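Local coordinates for protein amidohydrolase (Xanthomonas campestris pv. campestris, PDB 4DZH) that probably deaminates adenosine-type nucleosides such as 5'-methylthioadenosine, as a zinc-dependent amidohydrolase with a TIM-barrel fold, at residues V76-V90 / A312-M326. Residues are numbered along the deposited sequence; the frame is centred on the assembly and turned at random. Where two conformers were deposited one is given.
Sequences VNAHTHNPMTLLRGV and AIGTDGCASNNDLDM. With ZN (zinc ion), chain E; MG (magnesium ion), chain B; ZN (zinc ion), chain F.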
# COMPACT_ATOMS: atom_id res chain seq x y z
N VAL A 76 -12.83 8.89 5.64
CA VAL A 76 -13.05 10.22 5.09
C VAL A 76 -11.82 10.62 4.31
O VAL A 76 -10.71 10.79 4.88
CB VAL A 76 -13.35 11.22 6.24
CG1 VAL A 76 -13.46 12.65 5.68
CG2 VAL A 76 -14.64 10.83 6.99
N ASN A 77 -11.97 10.64 2.98
CA ASN A 77 -10.86 10.97 2.11
C ASN A 77 -10.85 12.48 1.97
O ASN A 77 -11.65 13.04 1.23
CB ASN A 77 -11.06 10.28 0.74
CG ASN A 77 -9.86 10.46 -0.21
OD1 ASN A 77 -9.07 11.44 -0.11
ND2 ASN A 77 -9.73 9.55 -1.18
N ALA A 78 -9.95 13.12 2.69
CA ALA A 78 -10.04 14.57 2.89
C ALA A 78 -9.37 15.40 1.80
O ALA A 78 -9.20 16.63 1.99
CB ALA A 78 -9.46 14.92 4.30
N HIS A 79 -8.99 14.79 0.66
CA HIS A 79 -8.52 15.56 -0.49
C HIS A 79 -8.62 14.78 -1.79
O HIS A 79 -7.81 13.90 -2.04
CB HIS A 79 -7.06 16.00 -0.32
CG HIS A 79 -6.61 16.92 -1.43
ND1 HIS A 79 -7.18 18.15 -1.64
CD2 HIS A 79 -5.69 16.75 -2.41
CE1 HIS A 79 -6.59 18.74 -2.67
NE2 HIS A 79 -5.68 17.91 -3.17
N THR A 80 -9.61 15.12 -2.61
CA THR A 80 -9.77 14.42 -3.90
C THR A 80 -9.88 15.36 -5.10
O THR A 80 -10.31 16.51 -5.00
CB THR A 80 -11.02 13.50 -3.91
OG1 THR A 80 -12.19 14.28 -3.57
CG2 THR A 80 -10.85 12.39 -2.85
N HIS A 81 -9.52 14.83 -6.27
CA HIS A 81 -9.82 15.44 -7.57
C HIS A 81 -10.44 14.29 -8.35
O HIS A 81 -9.79 13.71 -9.23
CB HIS A 81 -8.56 15.95 -8.28
CG HIS A 81 -7.72 16.89 -7.46
ND1 HIS A 81 -8.17 18.14 -7.07
CD2 HIS A 81 -6.46 16.77 -6.98
CE1 HIS A 81 -7.22 18.75 -6.37
NE2 HIS A 81 -6.18 17.93 -6.28
N ASN A 82 -11.67 13.94 -8.00
CA ASN A 82 -12.16 12.62 -8.40
C ASN A 82 -12.38 12.33 -9.92
O ASN A 82 -12.21 11.18 -10.34
CB ASN A 82 -13.34 12.18 -7.49
CG ASN A 82 -12.87 11.39 -6.26
OD1 ASN A 82 -11.71 10.89 -6.19
ND2 ASN A 82 -13.78 11.23 -5.29
N PRO A 83 -12.70 13.35 -10.72
CA PRO A 83 -12.79 13.08 -12.16
C PRO A 83 -11.47 12.56 -12.73
O PRO A 83 -11.46 11.95 -13.79
CB PRO A 83 -13.14 14.45 -12.76
CG PRO A 83 -13.94 15.11 -11.67
CD PRO A 83 -13.21 14.70 -10.38
N MET A 84 -10.35 12.80 -12.05
CA MET A 84 -9.08 12.28 -12.52
C MET A 84 -8.95 10.74 -12.41
O MET A 84 -7.94 10.19 -12.84
CB MET A 84 -7.90 13.03 -11.87
CG MET A 84 -8.06 14.54 -11.96
SD MET A 84 -6.67 15.51 -11.35
CE MET A 84 -5.47 15.29 -12.65
N THR A 85 -9.96 10.03 -11.89
CA THR A 85 -9.96 8.58 -12.03
C THR A 85 -9.88 8.23 -13.51
O THR A 85 -9.24 7.26 -13.88
CB THR A 85 -11.23 7.91 -11.54
OG1 THR A 85 -12.34 8.56 -12.17
CG2 THR A 85 -11.36 7.98 -10.08
N LEU A 86 -10.50 9.04 -14.37
CA LEU A 86 -10.39 8.82 -15.82
C LEU A 86 -8.97 9.05 -16.39
O LEU A 86 -8.69 8.65 -17.51
CB LEU A 86 -11.45 9.67 -16.57
CG LEU A 86 -12.89 9.24 -16.24
CD1 LEU A 86 -13.84 10.20 -16.92
CD2 LEU A 86 -13.18 7.79 -16.67
N LEU A 87 -8.07 9.64 -15.60
CA LEU A 87 -6.69 9.86 -16.04
C LEU A 87 -5.72 8.89 -15.30
O LEU A 87 -4.51 9.15 -15.20
CB LEU A 87 -6.27 11.31 -15.82
CG LEU A 87 -7.12 12.37 -16.54
CD1 LEU A 87 -6.39 13.71 -16.58
CD2 LEU A 87 -7.42 11.91 -17.93
N ARG A 88 -6.25 7.78 -14.80
CA ARG A 88 -5.44 6.85 -14.01
C ARG A 88 -4.20 6.39 -14.75
O ARG A 88 -4.34 5.73 -15.77
CB ARG A 88 -6.31 5.65 -13.63
CG ARG A 88 -5.68 4.77 -12.54
CD ARG A 88 -6.50 3.54 -12.24
NE ARG A 88 -7.96 3.68 -12.09
CZ ARG A 88 -8.60 3.96 -10.96
NH1 ARG A 88 -7.95 4.24 -9.82
NH2 ARG A 88 -9.93 3.95 -10.97
N GLY A 89 -3.01 6.72 -14.23
CA GLY A 89 -1.75 6.31 -14.84
C GLY A 89 -1.49 6.93 -16.20
O GLY A 89 -0.76 6.37 -17.00
N VAL A 90 -2.08 8.10 -16.47
CA VAL A 90 -1.96 8.68 -17.83
C VAL A 90 -0.55 9.20 -18.06
O VAL A 90 -0.07 9.28 -19.21
CB VAL A 90 -3.04 9.78 -18.09
CG1 VAL A 90 -2.81 11.00 -17.22
CG2 VAL A 90 -3.07 10.18 -19.57
N ALA A 312 -5.88 15.21 8.95
CA ALA A 312 -6.67 14.29 8.12
C ALA A 312 -5.81 13.67 7.04
O ALA A 312 -4.64 14.04 6.84
CB ALA A 312 -7.82 15.08 7.50
N ILE A 313 -6.39 12.70 6.31
CA ILE A 313 -5.67 11.95 5.31
C ILE A 313 -6.48 11.99 4.02
O ILE A 313 -7.71 11.90 4.04
CB ILE A 313 -5.44 10.49 5.78
CG1 ILE A 313 -4.50 10.47 6.99
CG2 ILE A 313 -4.85 9.60 4.64
CD1 ILE A 313 -4.34 9.12 7.66
N GLY A 314 -5.79 12.20 2.91
CA GLY A 314 -6.43 12.21 1.60
C GLY A 314 -5.53 11.51 0.57
O GLY A 314 -4.32 11.29 0.78
N THR A 315 -6.09 11.18 -0.58
CA THR A 315 -5.37 10.43 -1.61
C THR A 315 -4.82 11.33 -2.74
O THR A 315 -3.92 10.88 -3.47
CB THR A 315 -6.23 9.28 -2.25
OG1 THR A 315 -7.42 9.86 -2.82
CG2 THR A 315 -6.61 8.18 -1.21
N ASP A 316 -5.40 12.52 -2.93
CA ASP A 316 -5.17 13.33 -4.14
C ASP A 316 -5.76 12.56 -5.30
O ASP A 316 -6.60 11.65 -5.09
CB ASP A 316 -3.65 13.65 -4.32
CG ASP A 316 -3.37 15.02 -4.98
OD1 ASP A 316 -4.23 15.91 -5.16
OD2 ASP A 316 -2.15 15.17 -5.23
N GLY A 317 -5.34 12.84 -6.52
CA GLY A 317 -5.98 12.27 -7.71
C GLY A 317 -5.29 11.03 -8.27
O GLY A 317 -4.14 10.74 -7.92
N CYS A 318 -5.98 10.31 -9.16
CA CYS A 318 -5.49 9.06 -9.70
C CYS A 318 -4.42 9.20 -10.78
O CYS A 318 -3.98 8.18 -11.28
CB CYS A 318 -6.63 8.15 -10.19
SG CYS A 318 -7.68 7.57 -8.83
N ALA A 319 -4.00 10.41 -11.09
CA ALA A 319 -2.82 10.55 -11.95
C ALA A 319 -1.57 10.72 -11.09
O ALA A 319 -0.46 10.79 -11.63
CB ALA A 319 -2.98 11.74 -12.91
N SER A 320 -1.75 10.83 -9.78
CA SER A 320 -0.57 10.85 -8.87
C SER A 320 -0.83 10.07 -7.57
O SER A 320 -0.71 10.61 -6.47
CB SER A 320 -0.12 12.27 -8.57
OG SER A 320 -1.01 12.96 -7.72
N ASN A 321 -1.21 8.81 -7.76
CA ASN A 321 -1.35 7.93 -6.61
C ASN A 321 -1.04 6.47 -6.89
O ASN A 321 -0.11 5.94 -6.29
CB ASN A 321 -2.71 8.15 -5.87
CG ASN A 321 -2.75 7.42 -4.53
OD1 ASN A 321 -2.61 6.18 -4.47
ND2 ASN A 321 -2.93 8.17 -3.46
N ASN A 322 -1.76 5.74 -7.76
CA ASN A 322 -2.81 6.20 -8.68
C ASN A 322 -4.17 5.59 -8.31
O ASN A 322 -5.04 5.39 -9.19
CB ASN A 322 -2.42 5.71 -10.07
CG ASN A 322 -1.30 6.52 -10.64
OD1 ASN A 322 -0.99 7.60 -10.14
ND2 ASN A 322 -0.67 6.00 -11.67
N ASP A 323 -4.35 5.24 -7.03
CA ASP A 323 -5.67 4.72 -6.60
C ASP A 323 -6.32 5.62 -5.56
O ASP A 323 -5.76 6.65 -5.14
CB ASP A 323 -5.59 3.28 -6.14
CG ASP A 323 -4.55 3.06 -5.04
OD1 ASP A 323 -4.29 4.03 -4.28
OD2 ASP A 323 -4.08 1.92 -4.87
N LEU A 324 -7.55 5.27 -5.17
CA LEU A 324 -8.28 6.01 -4.12
C LEU A 324 -8.35 5.15 -2.88
O LEU A 324 -9.36 5.12 -2.16
CB LEU A 324 -9.72 6.33 -4.57
CG LEU A 324 -9.76 7.24 -5.79
CD1 LEU A 324 -11.23 7.42 -6.28
CD2 LEU A 324 -9.05 8.65 -5.60
N ASP A 325 -7.30 4.39 -2.62
CA ASP A 325 -7.31 3.37 -1.58
C ASP A 325 -6.92 4.01 -0.26
O ASP A 325 -5.70 4.26 -0.02
CB ASP A 325 -6.30 2.27 -1.97
CG ASP A 325 -6.21 1.12 -0.93
OD1 ASP A 325 -6.74 1.29 0.19
OD2 ASP A 325 -5.59 0.08 -1.25
N MET A 326 -7.90 4.30 0.59
CA MET A 326 -7.57 4.90 1.89
C MET A 326 -6.95 3.91 2.85
O MET A 326 -6.26 4.33 3.79
CB MET A 326 -8.81 5.56 2.51
CG MET A 326 -9.17 6.87 1.87
SD MET A 326 -8.06 8.22 2.35
CE MET A 326 -8.43 8.36 4.11
ZN ZN E . -4.72 18.21 -4.98
MG MG B . -2.55 4.57 -3.33
ZN ZN F . -2.06 16.85 -6.24
O HOH W 1 -9.16 12.01 6.86
O HOH W 2 -11.10 6.95 -1.09
O HOH W 3 -9.15 11.94 -6.41
O HOH W 4 -8.87 10.64 -8.99
O HOH W 5 -1.25 3.89 -4.92
O HOH W 6 -2.51 2.54 -2.67
O HOH W 7 -3.75 5.25 -1.82
O HOH W 8 -2.71 18.22 -5.16
O HOH W 9 -0.08 17.59 -6.52
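D316 meets the rings of H79 and H81 at their edges, OD1 lying near the plane of each, the carboxylate turned 35° from the H79 ring and 57° from that of H81. All three bind one zinc ion: H79 NE2 at 2.1 Å, H81 NE2 at 2.0 Å and, more loosely, D316 OD1 at 2.4 Å; H228 completes the protein ligands, while H81 ND1 hydrogen-bonds N139 O and H79 is held through H226. With CG anti to the backbone N (chi1 -174°), the H79 ring runs alongside the D316 side chain. D316 OD2 binds a second zinc at 2.0 Å, which OD1 also reaches at a longer distance, and water 8 bridges the two metals. This is the amidohydrolase TIM-barrel arrangement: the HxH pair sits near the C-terminal end of strand 69-80, the aspartate follows strand 310-313, and A78 N to I313 O (2.9 Å) ties the strands together. Farther back along the strand, the N77 amide grips T315 twice: OD1 accepts from T315 N, the donor tilted well out of the carbonyl plane, and ND2 reaches T315 OG1 at 2.8 Å, almost within the amide plane. The edge of the R88 guanidinium faces N322 O, NH1 donating over 3.2 Å, while NH2 forms a salt bridge with E127 and NE bonds Q392 O of the second subunit. N321 and D323 hold a magnesium ion with E289.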